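Local coordinates for adhesion and penetration protein autotransporter (Haemophilus influenzae, PDB 3SYJ) that promotes bacterial adherence to and invasion of host cells, mediates self-association between bacteria, and probably acts as a serine protease, through its secreted passenger domain, at residues A61-N65 with V125-I131; R101-K105 with R255-F259; G541-T546 with L570-L576; N552-I558 with N575-T581; A798-M802 with T817-S822. Residues are numbered along the deposited sequence.

Contact 1: A61-N65 with V125-I131; sequences ALVEN and VTEAAPI
Residues 61-65 begin as a short extended strand and bend at Val63 (phi/psi -107/-12), while 125-131 is an irregular loop meeting them at two separated points. Ile131 N donates to Leu62 O (2.9 Å) and Val125 N to Asn65 O (2.8 Å); between these bonds the loop bows out at Thr126 and Glu127. CA atoms lie nearest at Val63-Pro130, 4.9 Å, and Asn65-Val125, 5.5 Å. Val63 CA also makes a CA-H...O contact with Ile131 O (3.6 Å). Both pieces belong to the N-terminal S6 peptidase domain, of the trypsin-like PA clan, and the loop's outer side leans on the passenger's beta-helix, where Thr126 touches Arg403, Ser405 and Ile407 of strand 403-407. Leu62, chi1 t and chi2 p, extends CD1 to within 3.7 Å of Val125 CG2 and CD2 to 3.6 Å from Ala128 O. Pro130 packs against the bend, its CG 3.3 Å from Glu64 C and 3.4 Å from Asn65 ND2. Glu64 turns its carboxylate back, so that Asn65 N donates to Glu64 OE2 at 2.7 Å.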
# COMPACT_ATOMS: atom_id res chain seq x y z
N ALA A 61 63.74 16.99 4.01
CA ALA A 61 62.74 16.15 3.37
C ALA A 61 63.12 14.68 3.46
O ALA A 61 64.30 14.33 3.45
CB ALA A 61 62.53 16.58 1.92
N LEU A 62 62.10 13.83 3.57
CA LEU A 62 62.31 12.39 3.77
C LEU A 62 62.55 11.67 2.44
O LEU A 62 61.64 11.55 1.62
CB LEU A 62 61.10 11.81 4.51
CG LEU A 62 61.19 10.38 5.08
CD1 LEU A 62 62.21 10.28 6.22
CD2 LEU A 62 59.82 9.94 5.54
N VAL A 63 63.77 11.19 2.23
CA VAL A 63 64.14 10.56 0.97
C VAL A 63 64.29 9.04 1.07
O VAL A 63 64.38 8.34 0.06
CB VAL A 63 65.44 11.18 0.38
CG1 VAL A 63 65.29 12.68 0.15
CG2 VAL A 63 66.61 10.91 1.31
N GLU A 64 64.32 8.52 2.30
CA GLU A 64 64.26 7.08 2.53
C GLU A 64 63.62 6.87 3.89
O GLU A 64 63.30 7.85 4.57
CB GLU A 64 65.65 6.46 2.48
CG GLU A 64 65.79 5.29 1.49
CD GLU A 64 64.82 4.14 1.75
OE1 GLU A 64 64.17 3.67 0.79
OE2 GLU A 64 64.70 3.71 2.92
N ASN A 65 63.43 5.62 4.29
CA ASN A 65 62.77 5.32 5.56
C ASN A 65 63.47 5.94 6.77
O ASN A 65 62.81 6.37 7.72
CB ASN A 65 62.59 3.81 5.73
CG ASN A 65 61.68 3.20 4.68
OD1 ASN A 65 61.95 2.12 4.15
ND2 ASN A 65 60.58 3.90 4.38
N VAL A 125 60.89 6.11 9.76
CA VAL A 125 59.77 7.04 9.85
C VAL A 125 58.48 6.38 9.39
O VAL A 125 58.41 5.82 8.30
CB VAL A 125 60.03 8.32 9.02
CG1 VAL A 125 58.77 9.21 8.99
CG2 VAL A 125 61.24 9.09 9.56
N THR A 126 57.44 6.46 10.22
CA THR A 126 56.19 5.76 9.95
C THR A 126 55.08 6.67 9.41
O THR A 126 54.13 6.20 8.78
CB THR A 126 55.66 5.09 11.22
OG1 THR A 126 55.54 6.08 12.26
CG2 THR A 126 56.60 3.96 11.69
N GLU A 127 55.19 7.97 9.68
CA GLU A 127 54.08 8.90 9.42
C GLU A 127 53.88 9.23 7.94
O GLU A 127 52.80 9.68 7.55
CB GLU A 127 54.28 10.20 10.21
CG GLU A 127 54.04 10.09 11.72
CD GLU A 127 55.21 9.47 12.47
OE1 GLU A 127 56.27 9.25 11.84
OE2 GLU A 127 55.07 9.20 13.69
N ALA A 128 54.90 9.00 7.13
CA ALA A 128 54.86 9.36 5.71
C ALA A 128 55.78 8.48 4.87
O ALA A 128 56.83 8.03 5.35
CB ALA A 128 55.23 10.83 5.53
N ALA A 129 55.40 8.26 3.62
CA ALA A 129 56.22 7.52 2.69
C ALA A 129 57.30 8.45 2.15
O ALA A 129 57.00 9.59 1.79
CB ALA A 129 55.37 7.00 1.54
N PRO A 130 58.55 7.99 2.10
CA PRO A 130 59.63 8.83 1.57
C PRO A 130 59.34 9.23 0.14
O PRO A 130 58.49 8.62 -0.52
CB PRO A 130 60.85 7.90 1.60
CG PRO A 130 60.52 6.86 2.63
CD PRO A 130 59.03 6.67 2.55
N ILE A 131 60.03 10.26 -0.35
CA ILE A 131 59.87 10.71 -1.72
C ILE A 131 61.11 10.33 -2.53
O ILE A 131 62.22 10.33 -2.01
CB ILE A 131 59.61 12.24 -1.80
CG1 ILE A 131 59.11 12.63 -3.19
CG2 ILE A 131 60.84 13.04 -1.43
CD1 ILE A 131 58.27 13.88 -3.18

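Contact 2: R101-K105 with R255-F259; sequences RNNYK and RKSYF
Arg255 points the edge of its guanidinium at one face of the Tyr104 ring, NH1 3.1 Å from Tyr104 CD1, a cation-pi contact with Arg255 CZ 4.2 Å from the ring centroid and only 6° off its normal. The same ring turns its edge to the face of Tyr258 in an edge-to-face aromatic pair, centroids 4.7 Å apart and planes at 61°. This joins a loop of the S6 peptidase domain, 101-105, to the start of the helix 256-266 that follows strand 249-253. The loop is irregular, with Asn102 in a left-handed conformation (50/57). Arg255 occupies the N-cap position, and its carbonyl O accepts Phe259 N at 3.0 Å in the first helical turn. Backbones stay apart, the nearest CA pair being Tyr104-Tyr258 at 8.3 Å, so side chains bridge the gap: Tyr104 and Tyr258 with chi1 t, Arg255 m then extended. Arg255 NH2 is also bonded to Glu113 O, and Asn102 ND2 to Asn118 O. Tyr104 CD1 and Tyr258 CD1 meet at 3.7 Å, and Tyr258 OH donates to Asn102 O at 2.7 Å.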
# COMPACT_ATOMS: atom_id res chain seq x y z
N ARG A 101 75.27 12.73 10.17
CA ARG A 101 74.92 13.86 9.29
C ARG A 101 75.23 13.58 7.83
O ARG A 101 74.53 14.07 6.94
CB ARG A 101 75.65 15.13 9.73
CG ARG A 101 75.46 15.48 11.19
CD ARG A 101 75.59 16.97 11.43
NE ARG A 101 74.65 17.37 12.47
CZ ARG A 101 73.64 18.22 12.28
NH1 ARG A 101 73.44 18.80 11.11
NH2 ARG A 101 72.85 18.51 13.29
N ASN A 102 76.27 12.80 7.58
CA ASN A 102 76.74 12.54 6.23
C ASN A 102 76.92 13.83 5.44
O ASN A 102 76.33 14.02 4.38
CB ASN A 102 75.79 11.58 5.50
CG ASN A 102 75.76 10.19 6.13
OD1 ASN A 102 76.80 9.59 6.37
ND2 ASN A 102 74.57 9.69 6.40
N ASN A 103 77.76 14.71 5.98
CA ASN A 103 78.16 15.92 5.27
C ASN A 103 79.01 15.55 4.05
O ASN A 103 80.01 14.85 4.17
CB ASN A 103 78.92 16.87 6.19
CG ASN A 103 78.05 17.44 7.30
OD1 ASN A 103 76.86 17.67 7.11
ND2 ASN A 103 78.64 17.65 8.47
N TYR A 104 78.57 16.01 2.89
CA TYR A 104 79.26 15.77 1.63
C TYR A 104 80.73 16.20 1.67
O TYR A 104 81.05 17.26 2.19
CB TYR A 104 78.54 16.57 0.55
CG TYR A 104 78.82 16.14 -0.86
CD1 TYR A 104 78.07 15.15 -1.47
CD2 TYR A 104 79.81 16.77 -1.61
CE1 TYR A 104 78.30 14.78 -2.77
CE2 TYR A 104 80.05 16.41 -2.92
CZ TYR A 104 79.29 15.41 -3.50
OH TYR A 104 79.53 15.04 -4.80
N LYS A 105 81.60 15.38 1.11
CA LYS A 105 83.00 15.74 0.93
C LYS A 105 83.30 15.84 -0.55
O LYS A 105 83.19 14.85 -1.28
CB LYS A 105 83.94 14.71 1.57
CG LYS A 105 85.43 15.05 1.43
CD LYS A 105 86.31 13.81 1.61
CE LYS A 105 87.81 14.14 1.58
NZ LYS A 105 88.34 14.59 2.91
N ARG A 255 71.35 14.49 -4.94
CA ARG A 255 72.41 13.61 -5.39
C ARG A 255 72.12 12.13 -5.11
O ARG A 255 72.45 11.60 -4.06
CB ARG A 255 73.74 14.06 -4.77
CG ARG A 255 73.99 15.54 -5.04
CD ARG A 255 75.27 16.07 -4.42
NE ARG A 255 75.31 17.53 -4.47
CZ ARG A 255 76.10 18.29 -3.72
NH1 ARG A 255 76.92 17.72 -2.85
NH2 ARG A 255 76.06 19.61 -3.82
N LYS A 256 71.50 11.47 -6.09
CA LYS A 256 71.04 10.10 -5.95
C LYS A 256 72.19 9.10 -5.79
O LYS A 256 72.07 8.12 -5.06
CB LYS A 256 70.19 9.74 -7.17
CG LYS A 256 69.47 8.41 -7.09
CD LYS A 256 68.02 8.61 -6.69
CE LYS A 256 67.13 7.48 -7.21
NZ LYS A 256 67.08 7.45 -8.71
N SER A 257 73.30 9.34 -6.48
CA SER A 257 74.45 8.44 -6.43
C SER A 257 75.17 8.54 -5.10
O SER A 257 75.69 7.55 -4.59
CB SER A 257 75.43 8.73 -7.55
OG SER A 257 75.11 7.99 -8.71
N TYR A 258 75.22 9.75 -4.56
CA TYR A 258 75.84 9.96 -3.27
C TYR A 258 75.00 9.28 -2.21
O TYR A 258 75.52 8.61 -1.32
CB TYR A 258 75.97 11.44 -2.98
CG TYR A 258 76.40 11.79 -1.57
CD1 TYR A 258 77.67 11.48 -1.11
CD2 TYR A 258 75.53 12.46 -0.72
CE1 TYR A 258 78.07 11.83 0.17
CE2 TYR A 258 75.92 12.81 0.56
CZ TYR A 258 77.19 12.49 1.00
OH TYR A 258 77.58 12.83 2.27
N PHE A 259 73.69 9.45 -2.30
CA PHE A 259 72.83 8.83 -1.32
C PHE A 259 72.98 7.31 -1.33
O PHE A 259 73.00 6.68 -0.28
CB PHE A 259 71.36 9.18 -1.53
CG PHE A 259 70.45 8.40 -0.65
CD1 PHE A 259 70.33 8.71 0.69
CD2 PHE A 259 69.74 7.31 -1.15
CE1 PHE A 259 69.50 7.97 1.52
CE2 PHE A 259 68.92 6.57 -0.33
CZ PHE A 259 68.80 6.91 1.01

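Contact 3: G541-T546 with L570-L576; sequences GWFGET and LSGGTNL
Gly541 opens the pairing: its O accepts Gly573 N at 3.0 Å and a water proton at 2.9 Å, that water accepting from Gly572 N at 3.0 Å. A CB on Gly572 would collide with that carbonyl. At Trp542 the strands run parallel in register with Gly573, CA-CA 4.7 Å. The indole, chi1 m and chi2 87°, folds over its partner, placing Gly573 CA 3.5 Å above the centroid of the six-membered ring, space that a side chain at 573 would occupy. Phe543 pairs with Thr574, CA-CA 4.6 Å; its N donates to Gly573 O (3.0 Å) and its O accepts Asn575 N (2.8 Å). On the face opposite the indole, its ring (chi1 m) brings CE2 to 3.9 Å from Leu570 CD2, and CB lies 4.0 Å from Leu576 CD2. Gly544, at 108/153, calls for glycine; a CB would also strike Asn575 O. Glu545 salt-bridges Arg479. Coil-on-coil parallel pairing, Phe543 and the leucines inside and Trp542 on the other face, fits the right-handed beta-helix of autotransporter passengers.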
# COMPACT_ATOMS: atom_id res chain seq x y z
N GLY A 541 36.98 10.07 12.98
CA GLY A 541 37.16 9.01 12.01
C GLY A 541 35.93 8.21 11.61
O GLY A 541 34.79 8.71 11.69
N TRP A 542 36.17 6.98 11.17
CA TRP A 542 35.13 6.08 10.68
C TRP A 542 34.86 4.89 11.60
O TRP A 542 35.77 4.35 12.23
CB TRP A 542 35.49 5.56 9.28
CG TRP A 542 35.16 6.53 8.20
CD1 TRP A 542 35.96 7.54 7.74
CD2 TRP A 542 33.94 6.60 7.46
NE1 TRP A 542 35.31 8.23 6.75
CE2 TRP A 542 34.07 7.68 6.56
CE3 TRP A 542 32.76 5.87 7.47
CZ2 TRP A 542 33.05 8.04 5.67
CZ3 TRP A 542 31.74 6.22 6.58
CH2 TRP A 542 31.90 7.30 5.70
N PHE A 543 33.59 4.49 11.66
CA PHE A 543 33.17 3.20 12.23
C PHE A 543 32.60 2.35 11.12
O PHE A 543 31.56 2.67 10.55
CB PHE A 543 32.12 3.40 13.32
CG PHE A 543 32.66 3.98 14.59
CD1 PHE A 543 33.44 3.21 15.43
CD2 PHE A 543 32.39 5.29 14.94
CE1 PHE A 543 33.95 3.74 16.60
CE2 PHE A 543 32.90 5.83 16.11
CZ PHE A 543 33.68 5.05 16.94
N GLY A 544 33.28 1.26 10.79
CA GLY A 544 32.84 0.41 9.70
C GLY A 544 33.77 0.57 8.51
O GLY A 544 34.41 1.60 8.34
N GLU A 545 33.85 -0.47 7.70
CA GLU A 545 34.74 -0.47 6.55
C GLU A 545 34.06 0.21 5.37
O GLU A 545 32.91 -0.10 5.04
CB GLU A 545 35.14 -1.90 6.19
CG GLU A 545 36.02 -1.99 4.96
CD GLU A 545 37.34 -1.25 5.13
OE1 GLU A 545 38.16 -1.67 5.98
OE2 GLU A 545 37.55 -0.25 4.42
N THR A 546 34.76 1.13 4.72
CA THR A 546 34.21 1.80 3.55
C THR A 546 34.71 1.19 2.24
O THR A 546 34.09 1.37 1.19
CB THR A 546 34.53 3.30 3.54
OG1 THR A 546 35.92 3.48 3.83
CG2 THR A 546 33.69 4.03 4.58
N LEU A 570 30.65 12.87 16.69
CA LEU A 570 31.12 12.09 15.55
C LEU A 570 31.11 12.98 14.31
O LEU A 570 30.04 13.39 13.85
CB LEU A 570 30.24 10.86 15.34
CG LEU A 570 30.11 9.98 16.59
CD1 LEU A 570 29.05 8.91 16.40
CD2 LEU A 570 31.45 9.36 16.94
N SER A 571 32.28 13.30 13.78
CA SER A 571 32.36 14.24 12.68
C SER A 571 32.92 13.60 11.42
O SER A 571 33.16 14.29 10.43
CB SER A 571 33.20 15.46 13.07
OG SER A 571 34.56 15.08 13.24
N GLY A 572 33.12 12.29 11.46
CA GLY A 572 33.69 11.58 10.33
C GLY A 572 32.64 10.79 9.57
O GLY A 572 31.97 11.32 8.68
N GLY A 573 32.48 9.52 9.92
CA GLY A 573 31.48 8.71 9.26
C GLY A 573 31.26 7.35 9.89
O GLY A 573 32.11 6.85 10.64
N THR A 574 30.10 6.77 9.60
CA THR A 574 29.82 5.38 9.94
C THR A 574 29.30 4.64 8.72
O THR A 574 28.53 5.19 7.93
CB THR A 574 28.77 5.22 11.07
OG1 THR A 574 27.51 5.75 10.65
CG2 THR A 574 29.22 5.91 12.35
N ASN A 575 29.75 3.40 8.56
CA ASN A 575 29.16 2.49 7.58
C ASN A 575 28.93 1.15 8.26
O ASN A 575 29.56 0.16 7.91
CB ASN A 575 30.08 2.32 6.38
CG ASN A 575 29.41 1.59 5.24
OD1 ASN A 575 30.05 0.84 4.50
ND2 ASN A 575 28.11 1.80 5.10
N LEU A 576 28.02 1.14 9.23
CA LEU A 576 27.91 0.00 10.13
C LEU A 576 26.94 -1.07 9.70
O LEU A 576 25.76 -0.81 9.50
CB LEU A 576 27.53 0.47 11.53
CG LEU A 576 28.62 1.21 12.29
CD1 LEU A 576 28.07 1.81 13.56
CD2 LEU A 576 29.77 0.28 12.59
O HOH W 1 33.06 10.17 13.55

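Contact 4: N552-I558 with N575-T581; sequences NGRLNLI and NLKGDIT
Strands 555-558 and 579-581 run side by side as neighbouring rungs of the parallel beta-helix, axes 4.7 Å apart and 13° from parallel. Leu557 pairs with Ile580 and Ile558 with Thr581, each at CA-CA 4.7 Å; Leu557 N donates to Asp579 O (2.9 Å) and Thr581 N to Leu557 O (2.8 Å). On the Leu557-Ile580 face, Leu576 (chi1 m, chi2 t) is a bump: its CD2 fits beside Leu555 CG at 3.7 Å and its CD1 lies 4.2 Å from Leu557 CB, while Leu557 CD2 touches Ile580 CG1 at 4.1 Å. Phe543 backs both Leu557 and Leu576. Before the strands, Lys577 centres an inverse gamma turn, and its O receives Leu555 N at 2.9 Å. Lys577 CB points at 552-558, 3.9 Å from Asn552 O, while the end of the side chain leads off to a water 2.7 Å from Lys577 NZ. Gly578 (154/-168) leaves the hollow that Asn556 fills: its OD1 sits 3.4 Å from Gly578 CA and accepts Asp579 N at 2.9 Å, standing in for a backbone carbonyl. Arg554 spreads one guanidinium face over Lys577 O and Gly578 N, its NH1 held in a salt bridge with Glu630. Ahead of the strand, Asn552 N is hydrogen-bonded to Gln915 OE1 of the second subunit, placing this corner at the dimer contact. Asn552 ND2 reaches across to Asn575 O at 2.9 Å.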
# COMPACT_ATOMS: atom_id res chain seq x y z
N ASN A 552 33.18 -5.82 5.29
CA ASN A 552 32.53 -5.02 6.32
C ASN A 552 31.75 -5.91 7.29
O ASN A 552 30.54 -6.07 7.16
CB ASN A 552 31.63 -3.96 5.69
CG ASN A 552 31.20 -2.88 6.67
OD1 ASN A 552 31.87 -2.64 7.68
ND2 ASN A 552 30.07 -2.23 6.39
N GLY A 553 32.46 -6.50 8.25
CA GLY A 553 31.86 -7.41 9.21
C GLY A 553 30.98 -6.70 10.22
O GLY A 553 31.06 -5.48 10.37
N ARG A 554 30.12 -7.46 10.90
CA ARG A 554 29.18 -6.87 11.85
C ARG A 554 29.94 -6.07 12.89
O ARG A 554 30.88 -6.57 13.50
CB ARG A 554 28.34 -7.94 12.56
CG ARG A 554 27.71 -9.01 11.68
CD ARG A 554 26.31 -8.65 11.20
NE ARG A 554 25.54 -7.90 12.20
CZ ARG A 554 24.48 -7.16 11.90
NH1 ARG A 554 24.07 -7.08 10.64
NH2 ARG A 554 23.83 -6.50 12.85
N LEU A 555 29.52 -4.82 13.09
CA LEU A 555 30.13 -3.97 14.10
C LEU A 555 29.05 -3.08 14.74
O LEU A 555 28.30 -2.40 14.04
CB LEU A 555 31.25 -3.13 13.48
CG LEU A 555 31.96 -2.08 14.33
CD1 LEU A 555 32.66 -2.73 15.50
CD2 LEU A 555 32.97 -1.31 13.48
N ASN A 556 28.97 -3.12 16.07
CA ASN A 556 28.05 -2.27 16.82
C ASN A 556 28.79 -1.23 17.63
O ASN A 556 29.91 -1.46 18.09
CB ASN A 556 27.20 -3.11 17.76
CG ASN A 556 26.48 -4.20 17.05
OD1 ASN A 556 25.60 -3.94 16.24
ND2 ASN A 556 26.86 -5.44 17.32
N LEU A 557 28.15 -0.08 17.80
CA LEU A 557 28.72 1.02 18.56
C LEU A 557 27.79 1.42 19.71
O LEU A 557 26.60 1.68 19.50
CB LEU A 557 28.95 2.22 17.65
CG LEU A 557 29.36 3.51 18.34
CD1 LEU A 557 30.77 3.38 18.93
CD2 LEU A 557 29.27 4.67 17.37
N ILE A 558 28.33 1.46 20.92
CA ILE A 558 27.53 1.83 22.09
C ILE A 558 28.12 3.05 22.78
O ILE A 558 29.29 3.04 23.18
CB ILE A 558 27.47 0.70 23.13
CG1 ILE A 558 26.86 -0.57 22.54
CG2 ILE A 558 26.66 1.13 24.33
CD1 ILE A 558 27.83 -1.43 21.78
N ASN A 575 29.75 3.40 8.56
CA ASN A 575 29.16 2.49 7.58
C ASN A 575 28.93 1.15 8.26
O ASN A 575 29.56 0.16 7.91
CB ASN A 575 30.08 2.32 6.38
CG ASN A 575 29.41 1.59 5.24
OD1 ASN A 575 30.05 0.84 4.50
ND2 ASN A 575 28.11 1.80 5.10
N LEU A 576 28.02 1.14 9.23
CA LEU A 576 27.91 0.00 10.13
C LEU A 576 26.94 -1.07 9.70
O LEU A 576 25.76 -0.81 9.50
CB LEU A 576 27.53 0.47 11.53
CG LEU A 576 28.62 1.21 12.29
CD1 LEU A 576 28.07 1.81 13.56
CD2 LEU A 576 29.77 0.28 12.59
N LYS A 577 27.46 -2.29 9.58
CA LYS A 577 26.62 -3.46 9.52
C LYS A 577 26.35 -3.82 10.98
O LYS A 577 27.04 -4.66 11.56
CB LYS A 577 27.35 -4.59 8.81
CG LYS A 577 26.58 -5.21 7.67
CD LYS A 577 26.62 -4.31 6.43
CE LYS A 577 25.75 -4.88 5.30
NZ LYS A 577 26.14 -4.37 3.96
N GLY A 578 25.37 -3.15 11.57
CA GLY A 578 25.13 -3.22 12.99
C GLY A 578 24.45 -1.95 13.45
O GLY A 578 23.99 -1.15 12.63
N ASP A 579 24.39 -1.75 14.76
CA ASP A 579 23.61 -0.66 15.32
C ASP A 579 24.47 0.35 16.04
O ASP A 579 25.62 0.07 16.38
CB ASP A 579 22.60 -1.19 16.33
CG ASP A 579 21.60 -2.13 15.72
OD1 ASP A 579 21.42 -2.09 14.48
OD2 ASP A 579 21.00 -2.91 16.48
N ILE A 580 23.90 1.53 16.27
CA ILE A 580 24.45 2.50 17.19
C ILE A 580 23.45 2.67 18.32
O ILE A 580 22.27 2.95 18.08
CB ILE A 580 24.71 3.88 16.51
CG1 ILE A 580 25.77 3.75 15.42
CG2 ILE A 580 25.15 4.91 17.54
CD1 ILE A 580 26.02 5.04 14.65
N THR A 581 23.93 2.49 19.55
CA THR A 581 23.10 2.56 20.75
C THR A 581 23.55 3.67 21.69
O THR A 581 24.73 3.79 22.01
CB THR A 581 23.14 1.23 21.52
OG1 THR A 581 22.63 0.18 20.68
CG2 THR A 581 22.32 1.31 22.81
O HOH W 2 30.12 -2.75 9.98
O HOH W 3 28.22 -2.67 3.59
O HOH W 4 21.40 -4.74 13.53
O HOH W 5 24.55 -0.82 19.06

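Contact 5: A798-M802 with T817-S822; sequences ATWTM and TITLNS
Met802 forms the apolar centre, its CE resting 3.3 Å from Leu820 CD2 and 3.6 Å from Ile818 CG2, with chi2 t and chi3 m carrying the methyl across. Beside it Trp800 (chi1 t, chi2 29°) brings CE3 to 4.0 Å from Ile818 CD1; Leu853 from strand 852-855 packs against Met802, Ile818 and Leu820. The backbones beneath are parallel, strand axes 4.7 Å apart at 10°, with Thr799 opposite Thr817, Trp800 opposite Ile818 and Thr801 opposite Thr819. Four hydrogen bonds alternate along them: Thr817 N to Ala798 O (2.9 Å), Trp800 N to Thr817 O (2.9 Å), Thr819 N to Trp800 O (2.8 Å) and Met802 N to Thr819 O (2.9 Å). The face opposite the tryptophan carries only threonines within the paired strands. Thr801 OG1 lies 3.8 Å from Thr819 CB, and the threonine hydroxyls look to further rungs, Thr799 to His780 and Thr819 to Gln866. At the far end a water links Met802 O (3.1 Å) and Ser822 N (2.7 Å), where the two segments diverge. In-register parallel rungs, with Trp800 and Ile818 turned into the core and a threonine face on the other side, fit the beta-helix of autotransporter passengers, here toward its pertactin-like end.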
# COMPACT_ATOMS: atom_id res chain seq x y z
N ALA A 798 -4.21 26.84 9.90
CA ALA A 798 -3.85 25.83 8.91
C ALA A 798 -4.92 25.66 7.84
O ALA A 798 -6.10 25.92 8.07
CB ALA A 798 -3.58 24.50 9.59
N THR A 799 -4.50 25.22 6.67
CA THR A 799 -5.44 24.81 5.63
C THR A 799 -5.21 23.34 5.33
O THR A 799 -4.08 22.86 5.32
CB THR A 799 -5.27 25.65 4.35
OG1 THR A 799 -3.95 25.48 3.82
CG2 THR A 799 -5.52 27.12 4.64
N TRP A 800 -6.31 22.62 5.09
CA TRP A 800 -6.23 21.21 4.74
C TRP A 800 -7.12 20.91 3.54
O TRP A 800 -8.33 21.16 3.57
CB TRP A 800 -6.66 20.36 5.93
CG TRP A 800 -6.73 18.90 5.64
CD1 TRP A 800 -5.99 18.20 4.73
CD2 TRP A 800 -7.58 17.94 6.29
NE1 TRP A 800 -6.33 16.87 4.76
CE2 TRP A 800 -7.30 16.68 5.71
CE3 TRP A 800 -8.54 18.02 7.30
CZ2 TRP A 800 -7.96 15.51 6.11
CZ3 TRP A 800 -9.19 16.86 7.69
CH2 TRP A 800 -8.90 15.62 7.09
N THR A 801 -6.52 20.39 2.47
CA THR A 801 -7.28 19.98 1.30
C THR A 801 -7.43 18.46 1.26
O THR A 801 -6.50 17.73 0.88
CB THR A 801 -6.63 20.47 -0.01
OG1 THR A 801 -6.73 21.89 -0.08
CG2 THR A 801 -7.34 19.87 -1.22
N MET A 802 -8.61 17.99 1.65
CA MET A 802 -8.92 16.57 1.71
C MET A 802 -8.81 15.94 0.32
O MET A 802 -9.27 16.53 -0.66
CB MET A 802 -10.34 16.40 2.24
CG MET A 802 -10.57 15.18 3.09
SD MET A 802 -12.22 15.23 3.78
CE MET A 802 -12.23 16.90 4.41
N THR A 817 -8.94 26.41 7.70
CA THR A 817 -9.86 26.11 6.60
C THR A 817 -9.70 24.67 6.10
O THR A 817 -8.60 24.21 5.84
CB THR A 817 -9.64 27.07 5.42
OG1 THR A 817 -10.05 28.38 5.81
CG2 THR A 817 -10.45 26.63 4.21
N ILE A 818 -10.82 23.97 5.95
CA ILE A 818 -10.81 22.65 5.36
C ILE A 818 -11.50 22.67 4.01
O ILE A 818 -12.69 22.95 3.92
CB ILE A 818 -11.52 21.61 6.24
CG1 ILE A 818 -10.81 21.47 7.59
CG2 ILE A 818 -11.59 20.27 5.52
CD1 ILE A 818 -11.46 20.47 8.52
N THR A 819 -10.75 22.37 2.95
CA THR A 819 -11.33 22.23 1.63
C THR A 819 -11.67 20.76 1.38
O THR A 819 -10.78 19.91 1.32
CB THR A 819 -10.36 22.72 0.55
OG1 THR A 819 -9.90 24.03 0.90
CG2 THR A 819 -11.05 22.76 -0.80
N LEU A 820 -12.96 20.47 1.25
CA LEU A 820 -13.45 19.09 1.22
C LEU A 820 -13.05 18.35 -0.06
O LEU A 820 -13.05 17.12 -0.09
CB LEU A 820 -14.97 19.06 1.38
CG LEU A 820 -15.57 19.50 2.72
CD1 LEU A 820 -17.08 19.33 2.71
CD2 LEU A 820 -14.97 18.70 3.86
N ASN A 821 -12.72 19.10 -1.10
CA ASN A 821 -12.45 18.51 -2.40
C ASN A 821 -11.34 19.24 -3.15
O ASN A 821 -11.31 20.48 -3.20
CB ASN A 821 -13.73 18.49 -3.25
CG ASN A 821 -13.65 17.51 -4.41
OD1 ASN A 821 -12.83 17.66 -5.32
ND2 ASN A 821 -14.51 16.49 -4.38
N SER A 822 -10.44 18.46 -3.74
CA SER A 822 -9.29 19.00 -4.47
C SER A 822 -9.69 19.80 -5.71
O SER A 822 -8.88 20.51 -6.29
CB SER A 822 -8.34 17.87 -4.87
OG SER A 822 -8.96 17.00 -5.81
O HOH W 6 -10.19 15.76 -3.47

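Contacts 1 and 2 lie in the peptidase domain; each joins an irregular loop to a regular element, strand 61-64 in contact 1 and helix 256-266 in contact 2. Contact 1, only partly buried, has two isolated backbone bonds and a proline; contact 2 is buried and almost wholly aromatic and cationic. They touch where Phe259 packs on Val63 and Glu64. Contacts 3, 4 and 5 are parallel rung pairings of the beta-helix. Contacts 3 and 4 share Asn575 and Leu576 and interleave in the chain; contact 3 is the more buried, while contact 4 reaches the second subunit. Contact 5, also largely buried, shares their parallel backbone pairing but has its own side chains, with threonines on one face.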